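Local atomic coordinates of catalase (Corynebacterium glutamicum, PDB entry 4B7H), a protein that breaks down hydrogen peroxide to water and oxygen at a buried haem, here inhibited by nitric oxide and carrying bound NADPH. Residues Gly125-Phe130 with Asp138-Asn143; Pro269-Lys274 with Phe310-Asn315; Ala327-Asn332 with Ala351-Gln356. All coordinates share one frame; numbering follows the deposited sequence.

Interaction 1 of 3, residues Gly125-Phe130 with Asp138-Asn143; sequences GFALRF and DIVGNN. With HEM (protoporphyrin IX containing Fe), chain E.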
loop_
_atom_site.group_PDB
_atom_site.type_symbol
_atom_site.label_atom_id
_atom_site.label_comp_id
_atom_site.label_asym_id
_atom_site.label_seq_id
_atom_site.Cartn_x
_atom_site.Cartn_y
_atom_site.Cartn_z
ATOM N N GLY A 125 2.484 -20.459 18.899
ATOM C CA GLY A 125 2.330 -19.155 19.509
ATOM C C GLY A 125 1.221 -19.156 20.539
ATOM O O GLY A 125 0.229 -19.872 20.403
ATOM N N PHE A 126 1.388 -18.322 21.560
ATOM C CA PHE A 126 0.479 -18.251 22.695
ATOM C C PHE A 126 0.476 -16.771 23.090
ATOM O O PHE A 126 1.188 -16.348 24.005
ATOM C CB PHE A 126 1.026 -19.137 23.822
ATOM C CG PHE A 126 0.022 -19.503 24.887
ATOM C CD1 PHE A 126 -0.511 -18.538 25.724
ATOM C CD2 PHE A 126 -0.347 -20.830 25.082
ATOM C CE1 PHE A 126 -1.425 -18.885 26.722
ATOM C CE2 PHE A 126 -1.252 -21.187 26.092
ATOM C CZ PHE A 126 -1.789 -20.212 26.908
ATOM N N ALA A 127 -0.324 -15.980 22.376
ATOM C CA ALA A 127 -0.222 -14.527 22.433
ATOM C C ALA A 127 -1.448 -13.880 23.055
ATOM O O ALA A 127 -2.544 -13.923 22.483
ATOM C CB ALA A 127 0.022 -13.972 21.036
ATOM N N LEU A 128 -1.246 -13.247 24.206
ATOM C CA LEU A 128 -2.332 -12.677 25.001
ATOM C C LEU A 128 -2.344 -11.164 24.948
ATOM O O LEU A 128 -1.285 -10.536 24.971
ATOM C CB LEU A 128 -2.150 -13.087 26.460
ATOM C CG LEU A 128 -2.331 -14.575 26.735
ATOM C CD1 LEU A 128 -1.521 -14.977 27.948
ATOM C CD2 LEU A 128 -3.811 -14.887 26.934
ATOM N N ARG A 129 -3.544 -10.582 24.891
ATOM C CA ARG A 129 -3.743 -9.160 25.158
ATOM C C ARG A 129 -4.647 -9.006 26.362
ATOM O O ARG A 129 -5.715 -9.622 26.419
ATOM C CB ARG A 129 -4.429 -8.454 23.985
ATOM C CG ARG A 129 -5.020 -7.087 24.384
ATOM C CD ARG A 129 -5.265 -6.222 23.155
ATOM N NE ARG A 129 -4.000 -6.020 22.461
ATOM C CZ ARG A 129 -3.874 -5.742 21.169
ATOM N NH1 ARG A 129 -4.955 -5.596 20.408
ATOM N NH2 ARG A 129 -2.663 -5.612 20.639
ATOM N N PHE A 130 -4.229 -8.178 27.310
ATOM C CA PHE A 130 -5.082 -7.793 28.420
ATOM C C PHE A 130 -5.497 -6.339 28.233
ATOM O O PHE A 130 -4.645 -5.450 28.119
ATOM C CB PHE A 130 -4.342 -7.998 29.745
ATOM C CG PHE A 130 -3.842 -9.404 29.936
ATOM C CD1 PHE A 130 -4.734 -10.431 30.205
ATOM C CD2 PHE A 130 -2.490 -9.710 29.809
ATOM C CE1 PHE A 130 -4.293 -11.735 30.363
ATOM C CE2 PHE A 130 -2.036 -11.023 29.964
ATOM C CZ PHE A 130 -2.940 -12.035 30.240
ATOM N N ASP A 138 0.188 -6.673 26.295
ATOM C CA ASP A 138 0.265 -7.932 25.566
ATOM C C ASP A 138 1.428 -8.748 26.076
ATOM O O ASP A 138 2.535 -8.222 26.233
ATOM C CB ASP A 138 0.481 -7.710 24.059
ATOM C CG ASP A 138 -0.664 -6.975 23.383
ATOM O OD1 ASP A 138 -1.716 -6.726 24.011
ATOM O OD2 ASP A 138 -0.500 -6.661 22.187
ATOM N N ILE A 139 1.167 -10.026 26.336
ATOM C CA ILE A 139 2.245 -10.982 26.572
ATOM C C ILE A 139 2.232 -11.938 25.389
ATOM O O ILE A 139 1.392 -12.837 25.300
ATOM C CB ILE A 139 2.113 -11.740 27.911
ATOM C CG1 ILE A 139 2.034 -10.744 29.075
ATOM C CG2 ILE A 139 3.298 -12.699 28.087
ATOM C CD1 ILE A 139 1.827 -11.379 30.443
ATOM N N VAL A 140 3.139 -11.687 24.454
ATOM C CA VAL A 140 3.171 -12.422 23.206
ATOM C C VAL A 140 4.141 -13.575 23.421
ATOM O O VAL A 140 5.357 -13.451 23.207
ATOM C CB VAL A 140 3.585 -11.493 22.040
ATOM C CG1 VAL A 140 3.549 -12.238 20.714
ATOM C CG2 VAL A 140 2.647 -10.281 21.991
ATOM N N GLY A 141 3.594 -14.693 23.893
ATOM C CA GLY A 141 4.414 -15.823 24.281
ATOM C C GLY A 141 4.335 -16.989 23.319
ATOM O O GLY A 141 3.779 -16.868 22.226
ATOM N N ASN A 142 4.928 -18.109 23.723
ATOM C CA ASN A 142 4.906 -19.359 22.962
ATOM C C ASN A 142 4.599 -20.499 23.924
ATOM O O ASN A 142 4.576 -20.293 25.141
ATOM C CB ASN A 142 6.266 -19.621 22.297
ATOM C CG ASN A 142 6.423 -18.934 20.945
ATOM O OD1 ASN A 142 5.456 -18.743 20.201
ATOM N ND2 ASN A 142 7.658 -18.594 20.609
ATOM N N ASN A 143 4.400 -21.701 23.390
ATOM C CA ASN A 143 4.181 -22.887 24.217
ATOM C C ASN A 143 5.488 -23.554 24.692
ATOM O O ASN A 143 5.495 -24.744 25.038
ATOM C CB ASN A 143 3.301 -23.901 23.477
ATOM C CG ASN A 143 4.018 -24.544 22.317
ATOM O OD1 ASN A 143 5.064 -24.063 21.876
ATOM N ND2 ASN A 143 3.467 -25.636 21.812
HETATM C CHA HEM E . 4.821 -13.083 15.383
HETATM C CHB HEM E . 9.149 -10.899 15.231
HETATM C CHC HEM E . 10.789 -14.080 18.491
HETATM C CHD HEM E . 6.216 -15.084 19.613
HETATM C C1A HEM E . 5.844 -12.230 15.047
HETATM C C2A HEM E . 5.756 -11.125 14.111
HETATM C C3A HEM E . 6.953 -10.521 14.092
HETATM C C4A HEM E . 7.832 -11.222 14.996
HETATM C CMA HEM E . 7.389 -9.295 13.282
HETATM C CAA HEM E . 4.489 -10.736 13.318
HETATM C CBA HEM E . 3.641 -9.791 14.157
HETATM C CGA HEM E . 2.482 -9.210 13.390
HETATM O O1A HEM E . 1.403 -9.052 14.015
HETATM O O2A HEM E . 2.610 -8.895 12.179
HETATM C C1B HEM E . 9.992 -11.580 16.079
HETATM C C2B HEM E . 11.401 -11.321 16.267
HETATM C C3B HEM E . 11.857 -12.228 17.158
HETATM C C4B HEM E . 10.741 -13.053 17.564
HETATM C CMB HEM E . 12.179 -10.213 15.529
HETATM C CAB HEM E . 13.266 -12.413 17.751
HETATM C CBB HEM E . 14.128 -11.404 17.869
HETATM C C1C HEM E . 9.684 -14.505 19.207
HETATM C C2C HEM E . 9.657 -15.071 20.548
HETATM C C3C HEM E . 8.374 -15.345 20.841
HETATM C C4C HEM E . 7.569 -14.939 19.709
HETATM C CMC HEM E . 10.907 -15.320 21.428
HETATM C CAC HEM E . 7.746 -15.905 22.141
HETATM C CBC HEM E . 8.298 -15.719 23.352
HETATM C C1D HEM E . 5.450 -14.704 18.546
HETATM C C2D HEM E . 4.053 -14.980 18.456
HETATM C C3D HEM E . 3.606 -14.368 17.156
HETATM C C4D HEM E . 4.774 -13.762 16.577
HETATM C CMD HEM E . 3.194 -15.747 19.458
HETATM C CAD HEM E . 2.181 -14.380 16.625
HETATM C CBD HEM E . 1.377 -13.324 17.380
HETATM C CGD HEM E . -0.032 -13.458 16.884
HETATM O O1D HEM E . -0.548 -12.515 16.232
HETATM O O2D HEM E . -0.642 -14.530 17.122
HETATM N NA HEM E . 7.124 -12.261 15.581
HETATM N NB HEM E . 9.616 -12.639 16.877
HETATM N NC HEM E . 8.386 -14.432 18.727
HETATM N ND HEM E . 5.855 -13.991 17.420
HETATM FE FE HEM E . 7.749 -13.379 17.128
#

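Interaction 2 of 3, residues Pro269-Lys274 with Phe310-Asn315; sequences PIWDVK and FILNRN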
loop_
_atom_site.group_PDB
_atom_site.type_symbol
_atom_site.label_atom_id
_atom_site.label_comp_id
_atom_site.label_asym_id
_atom_site.label_seq_id
_atom_site.Cartn_x
_atom_site.Cartn_y
_atom_site.Cartn_z
ATOM N N PRO A 269 -11.724 -23.236 28.195
ATOM C CA PRO A 269 -10.394 -23.617 28.681
ATOM C C PRO A 269 -9.816 -22.576 29.639
ATOM O O PRO A 269 -10.051 -21.364 29.480
ATOM C CB PRO A 269 -9.559 -23.699 27.400
ATOM C CG PRO A 269 -10.208 -22.726 26.475
ATOM C CD PRO A 269 -11.693 -22.806 26.785
ATOM N N ILE A 270 -9.069 -23.062 30.627
ATOM C CA ILE A 270 -8.512 -22.228 31.681
ATOM C C ILE A 270 -7.016 -22.492 31.810
ATOM O O ILE A 270 -6.554 -23.619 31.601
ATOM C CB ILE A 270 -9.217 -22.523 33.029
ATOM C CG1 ILE A 270 -10.706 -22.186 32.939
ATOM C CG2 ILE A 270 -8.573 -21.757 34.174
ATOM C CD1 ILE A 270 -11.533 -22.800 34.042
ATOM N N TRP A 271 -6.261 -21.444 32.121
ATOM C CA TRP A 271 -4.850 -21.564 32.467
ATOM C C TRP A 271 -4.597 -20.859 33.786
ATOM O O TRP A 271 -5.110 -19.760 34.016
ATOM C CB TRP A 271 -3.973 -20.895 31.410
ATOM C CG TRP A 271 -3.812 -21.665 30.134
ATOM C CD1 TRP A 271 -2.727 -22.409 29.758
ATOM C CD2 TRP A 271 -4.763 -21.774 29.064
ATOM N NE1 TRP A 271 -2.946 -22.978 28.520
ATOM C CE2 TRP A 271 -4.183 -22.595 28.070
ATOM C CE3 TRP A 271 -6.043 -21.250 28.845
ATOM C CZ2 TRP A 271 -4.838 -22.905 26.876
ATOM C CZ3 TRP A 271 -6.697 -21.558 27.655
ATOM C CH2 TRP A 271 -6.092 -22.378 26.684
ATOM N N ASP A 272 -3.800 -21.480 34.649
ATOM C CA ASP A 272 -3.350 -20.802 35.859
ATOM C C ASP A 272 -2.129 -19.930 35.561
ATOM O O ASP A 272 -1.158 -20.390 34.962
ATOM C CB ASP A 272 -3.063 -21.814 36.964
ATOM C CG ASP A 272 -4.328 -22.449 37.491
ATOM O OD1 ASP A 272 -5.083 -21.747 38.201
ATOM O OD2 ASP A 272 -4.580 -23.632 37.181
ATOM N N VAL A 273 -2.207 -18.661 35.956
ATOM C CA VAL A 273 -1.137 -17.690 35.718
ATOM C C VAL A 273 -0.162 -17.688 36.887
ATOM O O VAL A 273 -0.550 -17.431 38.027
ATOM C CB VAL A 273 -1.703 -16.266 35.535
ATOM C CG1 VAL A 273 -0.573 -15.266 35.322
ATOM C CG2 VAL A 273 -2.682 -16.225 34.365
ATOM N N LYS A 274 1.099 -17.991 36.604
ATOM C CA LYS A 274 2.128 -18.049 37.636
ATOM C C LYS A 274 3.374 -17.314 37.157
ATOM O O LYS A 274 3.548 -17.089 35.954
ATOM C CB LYS A 274 2.470 -19.507 37.986
ATOM C CG LYS A 274 1.257 -20.388 38.279
ATOM C CD LYS A 274 1.659 -21.782 38.750
ATOM C CE LYS A 274 0.432 -22.663 38.973
ATOM N NZ LYS A 274 -0.433 -22.137 40.062
ATOM N N PHE A 310 -6.711 -17.344 33.832
ATOM C CA PHE A 310 -7.526 -16.762 32.775
ATOM C C PHE A 310 -8.368 -17.841 32.104
ATOM O O PHE A 310 -8.026 -19.029 32.131
ATOM C CB PHE A 310 -6.715 -15.897 31.783
ATOM C CG PHE A 310 -5.790 -16.664 30.874
ATOM C CD1 PHE A 310 -6.278 -17.307 29.743
ATOM C CD2 PHE A 310 -4.419 -16.684 31.116
ATOM C CE1 PHE A 310 -5.423 -17.985 28.886
ATOM C CE2 PHE A 310 -3.554 -17.366 30.267
ATOM C CZ PHE A 310 -4.061 -18.020 29.152
ATOM N N ILE A 311 -9.493 -17.414 31.546
ATOM C CA ILE A 311 -10.477 -18.307 30.959
ATOM C C ILE A 311 -10.862 -17.770 29.587
ATOM O O ILE A 311 -10.956 -16.554 29.398
ATOM C CB ILE A 311 -11.717 -18.435 31.894
ATOM C CG1 ILE A 311 -12.747 -19.420 31.339
ATOM C CG2 ILE A 311 -12.332 -17.062 32.203
ATOM C CD1 ILE A 311 -13.854 -19.764 32.334
ATOM N N LEU A 312 -11.035 -18.666 28.619
ATOM C CA LEU A 312 -11.469 -18.249 27.289
ATOM C C LEU A 312 -12.949 -18.586 27.166
ATOM O O LEU A 312 -13.322 -19.769 27.138
ATOM C CB LEU A 312 -10.666 -18.953 26.194
ATOM C CG LEU A 312 -9.144 -18.810 26.299
ATOM C CD1 LEU A 312 -8.448 -19.522 25.139
ATOM C CD2 LEU A 312 -8.741 -17.342 26.359
ATOM N N ASN A 313 -13.790 -17.554 27.106
ATOM C CA ASN A 313 -15.235 -17.776 27.107
ATOM C C ASN A 313 -16.016 -17.069 25.997
ATOM O O ASN A 313 -17.241 -17.001 26.053
ATOM C CB ASN A 313 -15.840 -17.441 28.484
ATOM C CG ASN A 313 -15.682 -15.972 28.860
ATOM O OD1 ASN A 313 -15.205 -15.152 28.064
ATOM N ND2 ASN A 313 -16.090 -15.631 30.080
ATOM N N ARG A 314 -15.320 -16.560 24.985
ATOM C CA ARG A 314 -15.997 -15.865 23.901
ATOM C C ARG A 314 -15.275 -16.094 22.584
ATOM O O ARG A 314 -14.087 -15.784 22.457
ATOM C CB ARG A 314 -16.080 -14.367 24.218
ATOM C CG ARG A 314 -16.548 -13.485 23.042
ATOM C CD ARG A 314 -18.029 -13.700 22.687
ATOM N NE ARG A 314 -18.881 -13.341 23.816
ATOM C CZ ARG A 314 -19.625 -14.197 24.510
ATOM N NH1 ARG A 314 -19.675 -15.478 24.164
ATOM N NH2 ARG A 314 -20.339 -13.763 25.542
ATOM N N ASN A 315 -15.989 -16.639 21.605
ATOM C CA ASN A 315 -15.462 -16.757 20.255
ATOM C C ASN A 315 -15.499 -15.388 19.582
ATOM O O ASN A 315 -16.334 -14.544 19.930
ATOM C CB ASN A 315 -16.296 -17.746 19.435
ATOM C CG ASN A 315 -15.920 -19.198 19.689
ATOM O OD1 ASN A 315 -16.781 -20.086 19.726
ATOM N ND2 ASN A 315 -14.631 -19.448 19.850
#

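Interaction 3 of 3, residues Ala327-Asn332 with Ala351-Gln356; sequences ALDPGN and AYADQQ. With HEM (protoporphyrin IX containing Fe), chain E.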
loop_
_atom_site.group_PDB
_atom_site.type_symbol
_atom_site.label_atom_id
_atom_site.label_comp_id
_atom_site.label_asym_id
_atom_site.label_seq_id
_atom_site.Cartn_x
_atom_site.Cartn_y
_atom_site.Cartn_z
ATOM N N ALA A 327 -3.279 -7.000 16.391
ATOM C CA ALA A 327 -1.879 -6.619 16.273
ATOM C C ALA A 327 -1.220 -6.824 17.626
ATOM O O ALA A 327 -1.087 -5.887 18.421
ATOM C CB ALA A 327 -1.765 -5.155 15.827
ATOM N N LEU A 328 -0.856 -8.067 17.917
ATOM C CA LEU A 328 -0.289 -8.396 19.222
ATOM C C LEU A 328 1.189 -8.020 19.215
ATOM O O LEU A 328 1.889 -8.265 18.236
ATOM C CB LEU A 328 -0.513 -9.877 19.530
ATOM C CG LEU A 328 -2.005 -10.190 19.760
ATOM C CD1 LEU A 328 -2.343 -11.658 19.525
ATOM C CD2 LEU A 328 -2.438 -9.776 21.172
ATOM N N ASP A 329 1.661 -7.409 20.295
ATOM C CA ASP A 329 2.954 -6.728 20.267
ATOM C C ASP A 329 3.570 -6.718 21.668
ATOM O O ASP A 329 2.985 -6.159 22.592
ATOM C CB ASP A 329 2.697 -5.306 19.746
ATOM C CG ASP A 329 3.923 -4.410 19.763
ATOM O OD1 ASP A 329 5.044 -4.877 20.063
ATOM O OD2 ASP A 329 3.752 -3.208 19.447
ATOM N N PRO A 330 4.764 -7.326 21.835
ATOM C CA PRO A 330 5.372 -7.368 23.175
ATOM C C PRO A 330 5.750 -5.977 23.678
ATOM O O PRO A 330 5.957 -5.786 24.876
ATOM C CB PRO A 330 6.623 -8.247 22.981
ATOM C CG PRO A 330 6.925 -8.165 21.527
ATOM C CD PRO A 330 5.596 -8.015 20.832
ATOM N N GLY A 331 5.826 -5.007 22.770
ATOM C CA GLY A 331 6.072 -3.626 23.158
ATOM C C GLY A 331 4.883 -2.957 23.825
ATOM O O GLY A 331 5.004 -1.846 24.359
ATOM N N ASN A 332 3.727 -3.615 23.781
ATOM C CA ASN A 332 2.559 -3.146 24.513
ATOM C C ASN A 332 2.711 -3.469 25.998
ATOM O O ASN A 332 2.067 -4.386 26.523
ATOM C CB ASN A 332 1.283 -3.764 23.944
ATOM C CG ASN A 332 0.871 -3.132 22.636
ATOM O OD1 ASN A 332 1.241 -1.987 22.339
ATOM N ND2 ASN A 332 0.085 -3.859 21.851
ATOM N N ALA A 351 10.183 -4.849 16.263
ATOM C CA ALA A 351 9.748 -5.551 15.062
ATOM C C ALA A 351 8.248 -5.682 14.842
ATOM O O ALA A 351 7.802 -5.667 13.698
ATOM C CB ALA A 351 10.399 -6.915 15.003
ATOM N N TYR A 352 7.467 -5.835 15.907
ATOM C CA TYR A 352 6.051 -6.171 15.719
ATOM C C TYR A 352 5.252 -4.994 15.178
ATOM O O TYR A 352 4.544 -5.136 14.177
ATOM C CB TYR A 352 5.415 -6.714 16.999
ATOM C CG TYR A 352 5.908 -8.099 17.367
ATOM C CD1 TYR A 352 7.253 -8.326 17.663
ATOM C CD2 TYR A 352 5.037 -9.173 17.431
ATOM C CE1 TYR A 352 7.708 -9.586 17.992
ATOM C CE2 TYR A 352 5.486 -10.440 17.783
ATOM C CZ TYR A 352 6.826 -10.637 18.052
ATOM O OH TYR A 352 7.282 -11.883 18.405
ATOM N N ALA A 353 5.374 -3.837 15.831
ATOM C CA ALA A 353 4.698 -2.635 15.365
ATOM C C ALA A 353 5.170 -2.280 13.963
ATOM O O ALA A 353 4.389 -1.819 13.138
ATOM C CB ALA A 353 4.936 -1.475 16.316
ATOM N N ASP A 354 6.453 -2.499 13.688
ATOM C CA ASP A 354 6.976 -2.235 12.360
ATOM C C ASP A 354 6.233 -3.081 11.321
ATOM O O ASP A 354 5.777 -2.567 10.294
ATOM C CB ASP A 354 8.480 -2.507 12.298
ATOM C CG ASP A 354 9.049 -2.254 10.926
ATOM O OD1 ASP A 354 8.978 -1.094 10.468
ATOM O OD2 ASP A 354 9.551 -3.206 10.292
ATOM N N GLN A 355 6.108 -4.381 11.569
ATOM C CA GLN A 355 5.394 -5.220 10.610
ATOM C C GLN A 355 3.916 -4.830 10.519
ATOM O O GLN A 355 3.334 -4.802 9.429
ATOM C CB GLN A 355 5.523 -6.716 10.920
ATOM C CG GLN A 355 4.808 -7.530 9.830
ATOM C CD GLN A 355 5.089 -9.019 9.832
ATOM O OE1 GLN A 355 4.248 -9.808 9.374
ATOM N NE2 GLN A 355 6.267 -9.419 10.310
ATOM N N GLN A 356 3.315 -4.506 11.659
ATOM C CA GLN A 356 1.892 -4.194 11.692
ATOM C C GLN A 356 1.547 -2.922 10.922
ATOM O O GLN A 356 0.501 -2.855 10.268
ATOM C CB GLN A 356 1.410 -4.151 13.145
ATOM C CG GLN A 356 1.357 -5.554 13.742
ATOM C CD GLN A 356 1.592 -5.601 15.235
ATOM O OE1 GLN A 356 1.736 -4.569 15.900
ATOM N NE2 GLN A 356 1.630 -6.821 15.778
HETATM C CHA HEM E . 4.821 -13.083 15.383
HETATM C CHB HEM E . 9.149 -10.899 15.231
HETATM C CHC HEM E . 10.789 -14.080 18.491
HETATM C CHD HEM E . 6.216 -15.084 19.613
HETATM C C1A HEM E . 5.844 -12.230 15.047
HETATM C C2A HEM E . 5.756 -11.125 14.111
HETATM C C3A HEM E . 6.953 -10.521 14.092
HETATM C C4A HEM E . 7.832 -11.222 14.996
HETATM C CMA HEM E . 7.389 -9.295 13.282
HETATM C CAA HEM E . 4.489 -10.736 13.318
HETATM C CBA HEM E . 3.641 -9.791 14.157
HETATM C CGA HEM E . 2.482 -9.210 13.390
HETATM O O1A HEM E . 1.403 -9.052 14.015
HETATM O O2A HEM E . 2.610 -8.895 12.179
HETATM C C1B HEM E . 9.992 -11.580 16.079
HETATM C C2B HEM E . 11.401 -11.321 16.267
HETATM C C3B HEM E . 11.857 -12.228 17.158
HETATM C C4B HEM E . 10.741 -13.053 17.564
HETATM C CMB HEM E . 12.179 -10.213 15.529
HETATM C CAB HEM E . 13.266 -12.413 17.751
HETATM C CBB HEM E . 14.128 -11.404 17.869
HETATM C C1C HEM E . 9.684 -14.505 19.207
HETATM C C2C HEM E . 9.657 -15.071 20.548
HETATM C C3C HEM E . 8.374 -15.345 20.841
HETATM C C4C HEM E . 7.569 -14.939 19.709
HETATM C CMC HEM E . 10.907 -15.320 21.428
HETATM C CAC HEM E . 7.746 -15.905 22.141
HETATM C CBC HEM E . 8.298 -15.719 23.352
HETATM C C1D HEM E . 5.450 -14.704 18.546
HETATM C C2D HEM E . 4.053 -14.980 18.456
HETATM C C3D HEM E . 3.606 -14.368 17.156
HETATM C C4D HEM E . 4.774 -13.762 16.577
HETATM C CMD HEM E . 3.194 -15.747 19.458
HETATM C CAD HEM E . 2.181 -14.380 16.625
HETATM C CBD HEM E . 1.377 -13.324 17.380
HETATM C CGD HEM E . -0.032 -13.458 16.884
HETATM O O1D HEM E . -0.548 -12.515 16.232
HETATM O O2D HEM E . -0.642 -14.530 17.122
HETATM N NA HEM E . 7.124 -12.261 15.581
HETATM N NB HEM E . 9.616 -12.639 16.877
HETATM N NC HEM E . 8.386 -14.432 18.727
HETATM N ND HEM E . 5.855 -13.991 17.420
HETATM FE FE HEM E . 7.749 -13.379 17.128
HETATM O O HOH W 1 1.606 -2.784 17.877
HETATM O O HOH W 2 6.836 -3.886 18.285
#

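Interaction 1 of 3, residues Gly125-Phe130 with Asp138-Asn143
The guanidinium of Arg129 and the carboxylate of Asp138 meet edge to edge, their planes 24° apart. Arg129 grips side-on: NE gives a bond of 2.8 Å to Asp138 OD1, and NH2 one of 2.9 Å to Asp138 OD2, each oxygen using its syn lone pair. CG of Arg129 stands anti to the backbone N (chi1 163°) and the chain bends at chi3 (-60°), turning NE toward Asp138 OD1. Asp138 OD2 also accepts from Asn332 ND2 and Asp329 N, so three donors converge on one buried oxygen, probably stabilising its negative charge. The Phe130 ring is touched at its edge, where Ile139 CD1 lies 3.9 Å from CE2.

The antiparallel hairpin is held by paired backbone bonds at Phe126-Gly141 and Leu128-Ile139. Ala127 and Val140 share the face of Arg129 and Asp138; Ala127 CB packs 3.9 Å from Val140 CG1, which in turn lies 3.6 Å from haem C2D. Gly125 CA lies 3.5 Å from haem CMD, backbone directly against the porphyrin edge.

Strand 100-108 pairs with the far edge of 125-130, and its Phe107 meets Phe126 edge-to-face. Leu128 and Ile139, on the sheet face away from the haem, pack against strand 223-232, and Phe126 reaches Phe310 of strand 305-314.

Interaction 2 of 3, residues Pro269-Lys274 with Phe310-Asn315
Phe310 and Trp271 bury the most surface here, and they form a hydrogen-bonded pair in the antiparallel beta-barrel core of the catalase fold, where strand 270-279 runs beside strand 305-314. The Phe310 ring and the five-membered ring of Trp271 lie nearly parallel, planes 17° apart, but are slid so far past each other that they barely overlap. Over one face of the phenyl ring stands Trp271 CB, a CH-pi contact 3.9 Å from the ring centroid, displaced toward the rim. Phe310 CG sits between its backbone N and carbonyl carbon (chi1 71°), the crowded position. Phe310 CE1 comes to 3.3 Å from Trp271 CE3. Val273 CG2 meets the same phenyl at its edge, near the plane.

Leu312 extends this apolar layer from the next position on the same side of the strand. Its CD1 lies 3.7 Å from Trp271 CZ3, approaching the indole obliquely, while its CB packs on Pro269 CG, the two side chains crossing at about a right angle. The indole NE1 is hydrogen-bonded to Gln206 O, and Phe126 meets the ring edge-to-face. Leu103 touches both Phe310 and Leu312 from strand 100-108, and Ile263 of helix 254-264 also packs on Leu312.

Ile270 and Ile311 form the neighbouring non-hydrogen-bonded pair on the other side of the sheet. They lie side by side and point the same way, with Ile270 CG1 3.8 Å from Ile311 CG1.

Interaction 3 of 3, residues Ala327-Asn332 with Ala351-Gln356
Tyr352 lies between Pro330 and the haem, one ring face to each. Its CG stands anti to the carbonyl carbon (chi1 -71°), a position that puts Tyr352 CG 3.5 Å from Pro330 CD. That CD stands over the centre of the phenol ring, 3.5 Å from the centroid and 12° off the normal, a CH-pi contact; haem C4A lies against the opposite face, toward the rim. At the end of the ring Tyr352 OH binds the haem iron at 2.0 Å. Arg348 NE, one turn earlier in helix 343-359, donates a hydrogen bond to the same OH. Such a proximal tyrosine, backed by an arginine, is the hallmark of haem catalases.

Ala353 continues the helix: its backbone N donates to a water that lies 2.7 Å from Asp329 OD1 and probably donates to it, and its CB touches Asp329 OD2. That same OD1 accepts from Gly331 N, an Asx turn at the head of the type I turn Asp329-Asn332, the turn whose second residue, Pro330, lies against the tyrosine. Asp354 makes a salt bridge with Arg61 of a second subunit. Gln355 runs beside the haem, its CG 3.5 Å from propionate O2A, and its NE2 donates to Ile68 O.

At the end of the segment Gln356 NE2 makes two hydrogen bonds: one of 2.9 Å to Leu328 O, standing 53° out of that carbonyl's plane, and one of 2.9 Å to haem O1A, almost straight. Ala327 CB rests on the amide carbon of Gln356, and a second water joins Gln356 OE1 to Asp329 OD2.

From the N terminus, interaction 1 closes first, a tight hairpin of strands 125-132 and 135-142. Interaction 2 then closes a 35-residue loop between its own segments, joining 270-279 to 305-314 in the same sheet; interaction 3 closes one of 18 residues, tying the loop after helix 319-324 to helix 343-359. The three lie in series, neither nested nor crossed. Interactions 1 and 2 meet at their aromatic side chains, Phe126 with Trp271 and Phe310. Interactions 1 and 3 both touch the haem and join through Asp138 to Asp329 and Asn332, whereas interactions 2 and 3 stay about 11 Å apart at their nearest atoms.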